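Local coordinates for soluble lytic murein transglycosylase (PDB 5OHU), which cleaves the glycan strands of bacterial peptidoglycan as a lytic transglycosylase, acting both exolytically and endolytically in cell-wall turnover, at residues Trp153-Gln159 against Lys183-Ala188; Leu176-Trp182 against Arg203-Leu207; Tyr194-Ser198 against Val215-Gln219. All coordinates share one frame; numbering follows the deposited sequence.

In the fold
The three contacts lie on one side of a largely helical chain and tie together neighbouring helices and loops of its superhelix. Contacts 1 and 2 both use helix 178-190: contact 1 sets the loop after helix 142-153 against it, and contact 2 sets its first turns against the loop before helix 208-219. Contact 3 joins helices 194-201 and 208-219 directly. All three are partly buried and mix core with surface. The loop contacts are polar at their centre, with apolar packing beside it: an arginine gathers carbonyls in contact 1, a glutamate loop donors in contact 2. Contact 3 rests on apolar and ring packing. Trp153 packs on Leu176, linking contacts 1 and 2, while Ala188 meets Ala197, linking contacts 1 and 3.

Contact 1: Trp153-Gln159 against Lys183-Ala188; sequences WLVGKSQ and KRLKLA. With PO4 (phosphate ion), chain B.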
loop_
_atom_site.group_PDB
_atom_site.type_symbol
_atom_site.label_atom_id
_atom_site.label_comp_id
_atom_site.label_asym_id
_atom_site.label_seq_id
_atom_site.Cartn_x
_atom_site.Cartn_y
_atom_site.Cartn_z
ATOM N N TRP A 153 -24.343 -4.301 -5.452
ATOM C CA TRP A 153 -24.643 -3.899 -6.817
ATOM C C TRP A 153 -23.866 -2.645 -7.193
ATOM O O TRP A 153 -23.407 -2.521 -8.335
ATOM C CB TRP A 153 -26.152 -3.674 -6.985
ATOM C CG TRP A 153 -26.505 -2.998 -8.280
ATOM C CD1 TRP A 153 -26.717 -1.659 -8.486
ATOM C CD2 TRP A 153 -26.668 -3.631 -9.556
ATOM N NE1 TRP A 153 -27.004 -1.424 -9.805
ATOM C CE2 TRP A 153 -26.978 -2.615 -10.488
ATOM C CE3 TRP A 153 -26.573 -4.958 -10.001
ATOM C CZ2 TRP A 153 -27.181 -2.879 -11.838
ATOM C CZ3 TRP A 153 -26.774 -5.225 -11.334
ATOM C CH2 TRP A 153 -27.082 -4.190 -12.244
ATOM N N LEU A 154 -23.674 -1.725 -6.238
ATOM C CA LEU A 154 -23.046 -0.431 -6.530
ATOM C C LEU A 154 -21.529 -0.578 -6.498
ATOM O O LEU A 154 -20.826 -0.054 -5.631
ATOM C CB LEU A 154 -23.528 0.636 -5.557
ATOM C CG LEU A 154 -24.908 1.136 -5.989
ATOM C CD1 LEU A 154 -25.521 2.093 -4.965
ATOM C CD2 LEU A 154 -24.804 1.755 -7.374
ATOM N N VAL A 155 -21.032 -1.296 -7.501
ATOM C CA VAL A 155 -19.636 -1.662 -7.611
ATOM C C VAL A 155 -19.283 -1.649 -9.092
ATOM O O VAL A 155 -20.049 -2.144 -9.925
ATOM C CB VAL A 155 -19.360 -3.054 -6.986
ATOM C CG1 VAL A 155 -17.965 -3.485 -7.288
ATOM C CG2 VAL A 155 -19.561 -3.043 -5.453
ATOM N N GLY A 156 -18.109 -1.102 -9.415
ATOM C CA GLY A 156 -17.673 -0.862 -10.772
ATOM C C GLY A 156 -17.032 -2.018 -11.501
ATOM O O GLY A 156 -16.529 -1.825 -12.607
ATOM N N LYS A 157 -17.056 -3.215 -10.930
ATOM C CA LYS A 157 -16.466 -4.411 -11.509
ATOM C C LYS A 157 -17.512 -5.514 -11.574
ATOM O O LYS A 157 -18.553 -5.456 -10.909
ATOM C CB LYS A 157 -15.248 -4.881 -10.695
ATOM C CG LYS A 157 -15.540 -5.205 -9.235
ATOM C CD LYS A 157 -14.262 -5.510 -8.450
ATOM C CE LYS A 157 -14.146 -6.993 -8.071
ATOM N NZ LYS A 157 -15.044 -7.396 -6.941
ATOM N N SER A 158 -17.240 -6.511 -12.407
ATOM C CA SER A 158 -18.125 -7.659 -12.478
ATOM C C SER A 158 -18.084 -8.449 -11.172
ATOM O O SER A 158 -17.018 -8.663 -10.584
ATOM C CB SER A 158 -17.740 -8.545 -13.652
ATOM O OG SER A 158 -17.735 -7.790 -14.845
ATOM N N GLN A 159 -19.248 -8.853 -10.714
ATOM C CA GLN A 159 -19.400 -9.582 -9.476
ATOM C C GLN A 159 -19.569 -11.073 -9.753
ATOM O O GLN A 159 -19.909 -11.479 -10.869
ATOM C CB GLN A 159 -20.605 -9.042 -8.694
ATOM C CG GLN A 159 -20.462 -7.618 -8.123
ATOM C CD GLN A 159 -19.371 -7.453 -7.021
ATOM O OE1 GLN A 159 -18.256 -7.966 -7.125
ATOM N NE2 GLN A 159 -19.728 -6.754 -5.951
ATOM N N LYS A 183 -26.254 4.623 -11.710
ATOM C CA LYS A 183 -25.170 4.732 -10.738
ATOM C C LYS A 183 -24.082 3.708 -10.999
ATOM O O LYS A 183 -22.887 4.021 -10.920
ATOM C CB LYS A 183 -25.659 4.508 -9.311
ATOM C CG LYS A 183 -26.155 5.655 -8.487
ATOM C CD LYS A 183 -27.601 5.835 -8.675
ATOM C CE LYS A 183 -28.181 6.732 -7.594
ATOM N NZ LYS A 183 -27.257 7.894 -7.374
ATOM N N ARG A 184 -24.468 2.459 -11.249
ATOM C CA ARG A 184 -23.439 1.449 -11.420
ATOM C C ARG A 184 -22.679 1.672 -12.718
ATOM O O ARG A 184 -21.465 1.453 -12.785
ATOM C CB ARG A 184 -24.041 0.042 -11.378
ATOM C CG ARG A 184 -22.950 -1.012 -11.231
ATOM C CD ARG A 184 -23.452 -2.418 -11.428
ATOM N NE ARG A 184 -22.364 -3.360 -11.257
ATOM C CZ ARG A 184 -22.445 -4.669 -11.489
ATOM N NH1 ARG A 184 -23.580 -5.218 -11.907
ATOM N NH2 ARG A 184 -21.382 -5.427 -11.299
ATOM N N LEU A 185 -23.382 2.102 -13.762
ATOM C CA LEU A 185 -22.720 2.483 -15.004
ATOM C C LEU A 185 -21.617 3.495 -14.736
ATOM O O LEU A 185 -20.485 3.335 -15.200
ATOM C CB LEU A 185 -23.767 3.028 -15.973
ATOM C CG LEU A 185 -23.457 3.643 -17.341
ATOM C CD1 LEU A 185 -22.228 3.090 -17.971
ATOM C CD2 LEU A 185 -24.661 3.370 -18.243
ATOM N N LYS A 186 -21.920 4.523 -13.946
ATOM C CA LYS A 186 -20.929 5.541 -13.629
ATOM C C LYS A 186 -19.718 4.920 -12.931
ATOM O O LYS A 186 -18.562 5.187 -13.303
ATOM C CB LYS A 186 -21.600 6.613 -12.775
ATOM C CG LYS A 186 -20.787 7.851 -12.485
ATOM C CD LYS A 186 -21.653 8.902 -11.780
ATOM C CE LYS A 186 -20.858 9.688 -10.745
ATOM N NZ LYS A 186 -21.654 10.793 -10.141
ATOM N N LEU A 187 -19.971 4.042 -11.950
ATOM C CA LEU A 187 -18.887 3.371 -11.238
ATOM C C LEU A 187 -18.069 2.496 -12.172
ATOM O O LEU A 187 -16.841 2.411 -12.035
ATOM C CB LEU A 187 -19.458 2.524 -10.103
ATOM C CG LEU A 187 -20.155 3.343 -9.030
ATOM C CD1 LEU A 187 -20.892 2.444 -8.037
ATOM C CD2 LEU A 187 -19.107 4.189 -8.328
ATOM N N ALA A 188 -18.735 1.810 -13.104
ATOM C CA ALA A 188 -18.009 0.971 -14.047
ATOM C C ALA A 188 -17.153 1.825 -14.971
ATOM O O ALA A 188 -16.023 1.450 -15.313
ATOM C CB ALA A 188 -18.989 0.113 -14.852
HETATM P P PO4 B . -22.685 -8.846 -12.607
HETATM O O1 PO4 B . -22.366 -9.408 -13.967
HETATM O O2 PO4 B . -21.466 -8.164 -12.047
HETATM O O3 PO4 B . -23.839 -7.880 -12.739
HETATM O O4 PO4 B . -23.089 -9.962 -11.675
#
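Segment 153-159, a helix end and the loop after it, draws close to helix 178-190 at Gly156, whose CA lies 3.8 Å from that of Ala188; Leu154 centres an inverse gamma turn. This is a loop-on-helix packing within an alpha superhelix, and Arg184 organises it. With CG anti to the backbone N (chi1 -167°) and the chain extended as far as NE, the arginine runs across one face of the indole of Trp153 and along the loop backbone. Its CD sits over the centre of the six-membered ring, 3.6 Å above the ring plane, and NH1 lies over the same face, giving CH-pi and cation-pi contacts together. The guanidinium is inclined to the ring, their planes 63° apart, rather than stacked flat on it. Arg184 NE donates to Val155 O at 2.9 Å, almost straight, and NH2 to Lys157 O with a more bent N-H; both acceptors lie near the guanidinium plane. NH1 and NH2 further grip O3 and O2 of a phosphate, probably from the crystallisation liquor, whose O2 also takes the N-H of Gln159 at 2.7 Å. A long chain ending in a flat, multiply donating guanidinium suits a site lined by loop carbonyls. The indole is itself fixed by Trp153 NE1 bonding to Lys180 O. Apolar packing completes the join, with Leu154 CD2 4.0 Å from Leu187 CD1. Lacking a side chain, Gly156 can bring its CA to 3.6 Å from Leu187 O; Gly156 O accepts from Asn193 ND2 and also meets the CA-H of Ala188, with CA 3.5 Å away.

Contact 2: Leu176-Trp182 against Arg203-Leu207; sequences LTEEKVW and RLPTL
Glu178 reaches from the first turn of helix 178-190 to Pro205, Thr206 and Leu207; the contact joins the start of one helix of the superhelix, N-capped by Thr177, to the loop before a later one, helix 208-219. Its CB meets Pro205 CD at 3.8 Å. CG, anti to the backbone N (chi1 -179°), touches both that proline carbon and Leu204 CD2, and the extended chain brings Glu178 CD to 3.4 Å from Pro205 CD. Glu178 OE1 takes the hydroxyl of Thr206 (OG1) at 2.8 Å. Glu178 OE2 accepts two backbone N-H groups, Thr206 N at 2.7 Å and Leu207 N at 2.9 Å, which reach it on its syn side but from opposite faces of the carboxylate plane. Three donors therefore hold the group and probably favour its charged form, and a glutamate is long enough to gather them from the turn just before the next helix, where Leu207 is the N-cap residue. Beside this polar tip the contact is apolar: Val181 CG1 packs on Leu204 CD2 at 3.6 Å. The indole of Trp182, whose NE1 bonds to Asp239, meets Leu204 CD1 at its edge, 3.8 Å from CE3.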
loop_
_atom_site.group_PDB
_atom_site.type_symbol
_atom_site.label_atom_id
_atom_site.label_comp_id
_atom_site.label_asym_id
_atom_site.label_seq_id
_atom_site.Cartn_x
_atom_site.Cartn_y
_atom_site.Cartn_z
ATOM N N LEU A 176 -34.568 -2.772 -8.853
ATOM C CA LEU A 176 -33.481 -2.340 -9.728
ATOM C C LEU A 176 -34.011 -1.248 -10.650
ATOM O O LEU A 176 -34.446 -1.489 -11.775
ATOM C CB LEU A 176 -32.916 -3.524 -10.501
ATOM C CG LEU A 176 -31.776 -3.137 -11.442
ATOM C CD1 LEU A 176 -30.602 -2.597 -10.654
ATOM C CD2 LEU A 176 -31.371 -4.324 -12.278
ATOM N N THR A 177 -33.991 -0.023 -10.148
ATOM C CA THR A 177 -34.494 1.095 -10.929
ATOM C C THR A 177 -33.465 1.527 -11.966
ATOM O O THR A 177 -32.281 1.195 -11.880
ATOM C CB THR A 177 -34.838 2.282 -10.033
ATOM O OG1 THR A 177 -33.626 2.878 -9.561
ATOM C CG2 THR A 177 -35.687 1.825 -8.842
ATOM N N GLU A 178 -33.934 2.286 -12.961
ATOM C CA GLU A 178 -33.001 2.836 -13.940
ATOM C C GLU A 178 -31.930 3.685 -13.263
ATOM O O GLU A 178 -30.764 3.665 -13.669
ATOM C CB GLU A 178 -33.740 3.651 -15.003
ATOM C CG GLU A 178 -32.782 4.226 -16.047
ATOM C CD GLU A 178 -33.475 4.920 -17.199
ATOM O OE1 GLU A 178 -34.403 5.718 -16.952
ATOM O OE2 GLU A 178 -33.086 4.659 -18.356
ATOM N N GLU A 179 -32.290 4.402 -12.199
ATOM C CA GLU A 179 -31.306 5.239 -11.525
ATOM C C GLU A 179 -30.178 4.394 -10.927
ATOM O O GLU A 179 -29.009 4.785 -10.975
ATOM C CB GLU A 179 -32.008 6.081 -10.457
ATOM C CG GLU A 179 -31.095 6.977 -9.606
ATOM C CD GLU A 179 -30.407 8.088 -10.415
ATOM O OE1 GLU A 179 -29.385 8.620 -9.942
ATOM O OE2 GLU A 179 -30.860 8.421 -11.535
ATOM N N LYS A 180 -30.503 3.205 -10.398
ATOM C CA LYS A 180 -29.471 2.327 -9.843
ATOM C C LYS A 180 -28.623 1.682 -10.933
ATOM O O LYS A 180 -27.428 1.440 -10.721
ATOM C CB LYS A 180 -30.107 1.244 -8.970
ATOM C CG LYS A 180 -30.877 1.802 -7.795
ATOM C CD LYS A 180 -31.666 0.704 -7.118
ATOM C CE LYS A 180 -32.413 1.220 -5.910
ATOM N NZ LYS A 180 -33.421 0.221 -5.461
ATOM N N VAL A 181 -29.213 1.378 -12.090
ATOM C CA VAL A 181 -28.407 0.983 -13.242
ATOM C C VAL A 181 -27.444 2.101 -13.605
ATOM O O VAL A 181 -26.247 1.875 -13.826
ATOM C CB VAL A 181 -29.306 0.619 -14.437
ATOM C CG1 VAL A 181 -28.451 0.093 -15.601
ATOM C CG2 VAL A 181 -30.352 -0.399 -14.023
ATOM N N TRP A 182 -27.963 3.330 -13.662
ATOM C CA TRP A 182 -27.143 4.487 -13.998
ATOM C C TRP A 182 -25.980 4.664 -13.024
ATOM O O TRP A 182 -24.833 4.835 -13.448
ATOM C CB TRP A 182 -28.017 5.740 -14.040
ATOM C CG TRP A 182 -27.256 6.987 -14.417
ATOM C CD1 TRP A 182 -26.793 7.941 -13.566
ATOM C CD2 TRP A 182 -26.863 7.394 -15.735
ATOM N NE1 TRP A 182 -26.141 8.930 -14.272
ATOM C CE2 TRP A 182 -26.174 8.621 -15.605
ATOM C CE3 TRP A 182 -27.036 6.851 -17.009
ATOM C CZ2 TRP A 182 -25.654 9.314 -16.708
ATOM C CZ3 TRP A 182 -26.516 7.535 -18.105
ATOM C CH2 TRP A 182 -25.837 8.755 -17.948
ATOM N N ARG A 203 -29.004 -1.592 -20.807
ATOM C CA ARG A 203 -30.112 -1.942 -19.934
ATOM C C ARG A 203 -30.830 -0.716 -19.397
ATOM O O ARG A 203 -31.646 -0.842 -18.481
ATOM C CB ARG A 203 -29.614 -2.813 -18.784
ATOM C CG ARG A 203 -28.948 -4.103 -19.248
ATOM C CD ARG A 203 -28.456 -4.894 -18.055
ATOM N NE ARG A 203 -29.524 -5.049 -17.075
ATOM C CZ ARG A 203 -29.369 -5.582 -15.870
ATOM N NH1 ARG A 203 -28.178 -6.016 -15.480
ATOM N NH2 ARG A 203 -30.413 -5.676 -15.060
ATOM N N LEU A 204 -30.557 0.464 -19.950
ATOM C CA LEU A 204 -31.229 1.682 -19.518
ATOM C C LEU A 204 -32.491 1.897 -20.348
ATOM O O LEU A 204 -32.399 1.973 -21.581
ATOM C CB LEU A 204 -30.303 2.879 -19.651
ATOM C CG LEU A 204 -29.035 2.920 -18.789
ATOM C CD1 LEU A 204 -28.068 4.005 -19.303
ATOM C CD2 LEU A 204 -29.369 3.155 -17.330
ATOM N N PRO A 205 -33.676 1.998 -19.730
ATOM C CA PRO A 205 -34.902 2.195 -20.536
ATOM C C PRO A 205 -34.957 3.530 -21.260
ATOM O O PRO A 205 -35.328 3.570 -22.435
ATOM C CB PRO A 205 -36.028 2.076 -19.498
ATOM C CG PRO A 205 -35.424 1.390 -18.337
ATOM C CD PRO A 205 -33.977 1.747 -18.312
ATOM N N THR A 206 -34.622 4.632 -20.585
ATOM C CA THR A 206 -34.731 5.960 -21.173
ATOM C C THR A 206 -33.398 6.662 -21.384
ATOM O O THR A 206 -33.353 7.646 -22.129
ATOM C CB THR A 206 -35.611 6.868 -20.299
ATOM O OG1 THR A 206 -34.840 7.390 -19.209
ATOM C CG2 THR A 206 -36.792 6.098 -19.752
ATOM N N LEU A 207 -32.319 6.194 -20.754
ATOM C CA LEU A 207 -31.062 6.927 -20.736
ATOM C C LEU A 207 -29.973 6.261 -21.565
ATOM O O LEU A 207 -28.787 6.574 -21.385
ATOM C CB LEU A 207 -30.587 7.111 -19.296
ATOM C CG LEU A 207 -31.387 8.062 -18.414
ATOM C CD1 LEU A 207 -30.869 8.000 -16.985
ATOM C CD2 LEU A 207 -31.266 9.460 -18.965
#

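Contact 3: Tyr194-Ser198 against Val215-Gln219; sequences YSLAS and VSVAQ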
loop_
_atom_site.group_PDB
_atom_site.type_symbol
_atom_site.label_atom_id
_atom_site.label_comp_id
_atom_site.label_asym_id
_atom_site.label_seq_id
_atom_site.Cartn_x
_atom_site.Cartn_y
_atom_site.Cartn_z
ATOM N N TYR A 194 -15.230 -1.029 -19.228
ATOM C CA TYR A 194 -16.182 -0.522 -20.217
ATOM C C TYR A 194 -17.106 -1.601 -20.755
ATOM O O TYR A 194 -18.227 -1.290 -21.170
ATOM C CB TYR A 194 -15.451 0.170 -21.367
ATOM C CG TYR A 194 -14.504 1.250 -20.885
ATOM C CD1 TYR A 194 -14.983 2.351 -20.179
ATOM C CD2 TYR A 194 -13.133 1.172 -21.127
ATOM C CE1 TYR A 194 -14.120 3.352 -19.724
ATOM C CE2 TYR A 194 -12.260 2.168 -20.675
ATOM C CZ TYR A 194 -12.764 3.256 -19.977
ATOM O OH TYR A 194 -11.910 4.244 -19.534
ATOM N N SER A 195 -16.685 -2.861 -20.739
ATOM C CA SER A 195 -17.582 -3.924 -21.168
ATOM C C SER A 195 -18.767 -4.026 -20.214
ATOM O O SER A 195 -19.928 -4.047 -20.636
ATOM C CB SER A 195 -16.812 -5.240 -21.261
ATOM O OG SER A 195 -17.673 -6.308 -21.604
ATOM N N LEU A 196 -18.492 -4.047 -18.908
ATOM C CA LEU A 196 -19.554 -3.908 -17.924
ATOM C C LEU A 196 -20.387 -2.653 -18.180
ATOM O O LEU A 196 -21.614 -2.727 -18.298
ATOM C CB LEU A 196 -18.951 -3.885 -16.519
ATOM C CG LEU A 196 -19.986 -3.687 -15.407
ATOM C CD1 LEU A 196 -21.110 -4.681 -15.482
ATOM C CD2 LEU A 196 -19.337 -3.679 -14.025
ATOM N N ALA A 197 -19.730 -1.490 -18.283
ATOM C CA ALA A 197 -20.457 -0.225 -18.431
ATOM C C ALA A 197 -21.354 -0.242 -19.662
ATOM O O ALA A 197 -22.508 0.206 -19.611
ATOM C CB ALA A 197 -19.467 0.943 -18.502
ATOM N N SER A 198 -20.850 -0.783 -20.771
ATOM C CA SER A 198 -21.650 -0.832 -21.986
ATOM C C SER A 198 -22.813 -1.802 -21.848
ATOM O O SER A 198 -23.890 -1.553 -22.401
ATOM C CB SER A 198 -20.779 -1.209 -23.184
ATOM O OG SER A 198 -19.854 -0.176 -23.468
ATOM N N VAL A 215 -19.806 6.252 -21.600
ATOM C CA VAL A 215 -18.707 5.338 -21.905
ATOM C C VAL A 215 -17.701 6.005 -22.843
ATOM O O VAL A 215 -16.489 5.952 -22.617
ATOM C CB VAL A 215 -19.245 4.014 -22.484
ATOM C CG1 VAL A 215 -18.078 3.100 -22.911
ATOM C CG2 VAL A 215 -20.163 3.306 -21.463
ATOM N N SER A 216 -18.193 6.642 -23.909
ATOM C CA SER A 216 -17.314 7.316 -24.866
ATOM C C SER A 216 -16.475 8.402 -24.201
ATOM O O SER A 216 -15.277 8.526 -24.472
ATOM C CB SER A 216 -18.142 7.915 -25.995
ATOM O OG SER A 216 -17.286 8.532 -26.949
ATOM N N VAL A 217 -17.090 9.194 -23.326
ATOM C CA VAL A 217 -16.366 10.258 -22.645
ATOM C C VAL A 217 -15.366 9.675 -21.657
ATOM O O VAL A 217 -14.267 10.209 -21.482
ATOM C CB VAL A 217 -17.366 11.213 -21.963
ATOM C CG1 VAL A 217 -16.679 12.120 -20.952
ATOM C CG2 VAL A 217 -18.111 12.027 -23.016
ATOM N N ALA A 218 -15.730 8.585 -20.975
ATOM C CA ALA A 218 -14.772 7.973 -20.058
ATOM C C ALA A 218 -13.546 7.484 -20.816
ATOM O O ALA A 218 -12.420 7.591 -20.321
ATOM C CB ALA A 218 -15.421 6.826 -19.277
ATOM N N GLN A 219 -13.735 6.987 -22.039
ATOM C CA GLN A 219 -12.593 6.477 -22.795
ATOM C C GLN A 219 -11.729 7.605 -23.352
ATOM O O GLN A 219 -10.505 7.474 -23.397
ATOM C CB GLN A 219 -13.066 5.536 -23.899
ATOM C CG GLN A 219 -14.004 4.451 -23.380
ATOM C CD GLN A 219 -14.459 3.487 -24.441
ATOM O OE1 GLN A 219 -15.268 3.821 -25.305
ATOM N NE2 GLN A 219 -14.014 2.250 -24.326
#
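One face of the Tyr194 ring is taken by the side chain of Gln219, whose CG stands 3.7 Å above the plane and over the ring centre as a CH-pi contact. The glutamine chain is extended beyond CG and slides past the tyrosine in the opposite direction, so NE2 ends over the same face near the CB end of the ring, 3.5 Å from CD2. The amide does not stack: its plane is turned 58° from that of the ring. Val215 CG1 and Ala218 CB approach the ring obliquely, the methyl of Ala218 coming to 3.7 Å from Tyr194 CE1. The phenol reaches beyond them, its OH making a weak hydrogen bond with Arg247 of helix 235-251. Tyrosine suits this partly exposed site because its flat ring can pack against aliphatic carbons while its hydroxyl extends to polar surroundings. The segments belong to helices 194-201 and 208-219, an antiparallel pair of successive helices within the alpha superhelix. Segments 194-198 and 215-219 run at 160° to each other, and their axes come no nearer than 10.9 Å, a spacing wide enough for the ring to reach across. Further along, smaller residues fill the interface. Ala197 CB meets Val215 CG2 at 3.9 Å, and the same alanine packs on Leu185 and Ala188 of helix 178-190, where a short side chain lets three helices gather. The branched Val215 serves three neighbours: with CG1 anti to the backbone N (chi1 175°), that methyl is turned to Tyr194 CD1 and Ser198 OG, the latter 3.8 Å away, while CG2 faces Ala197.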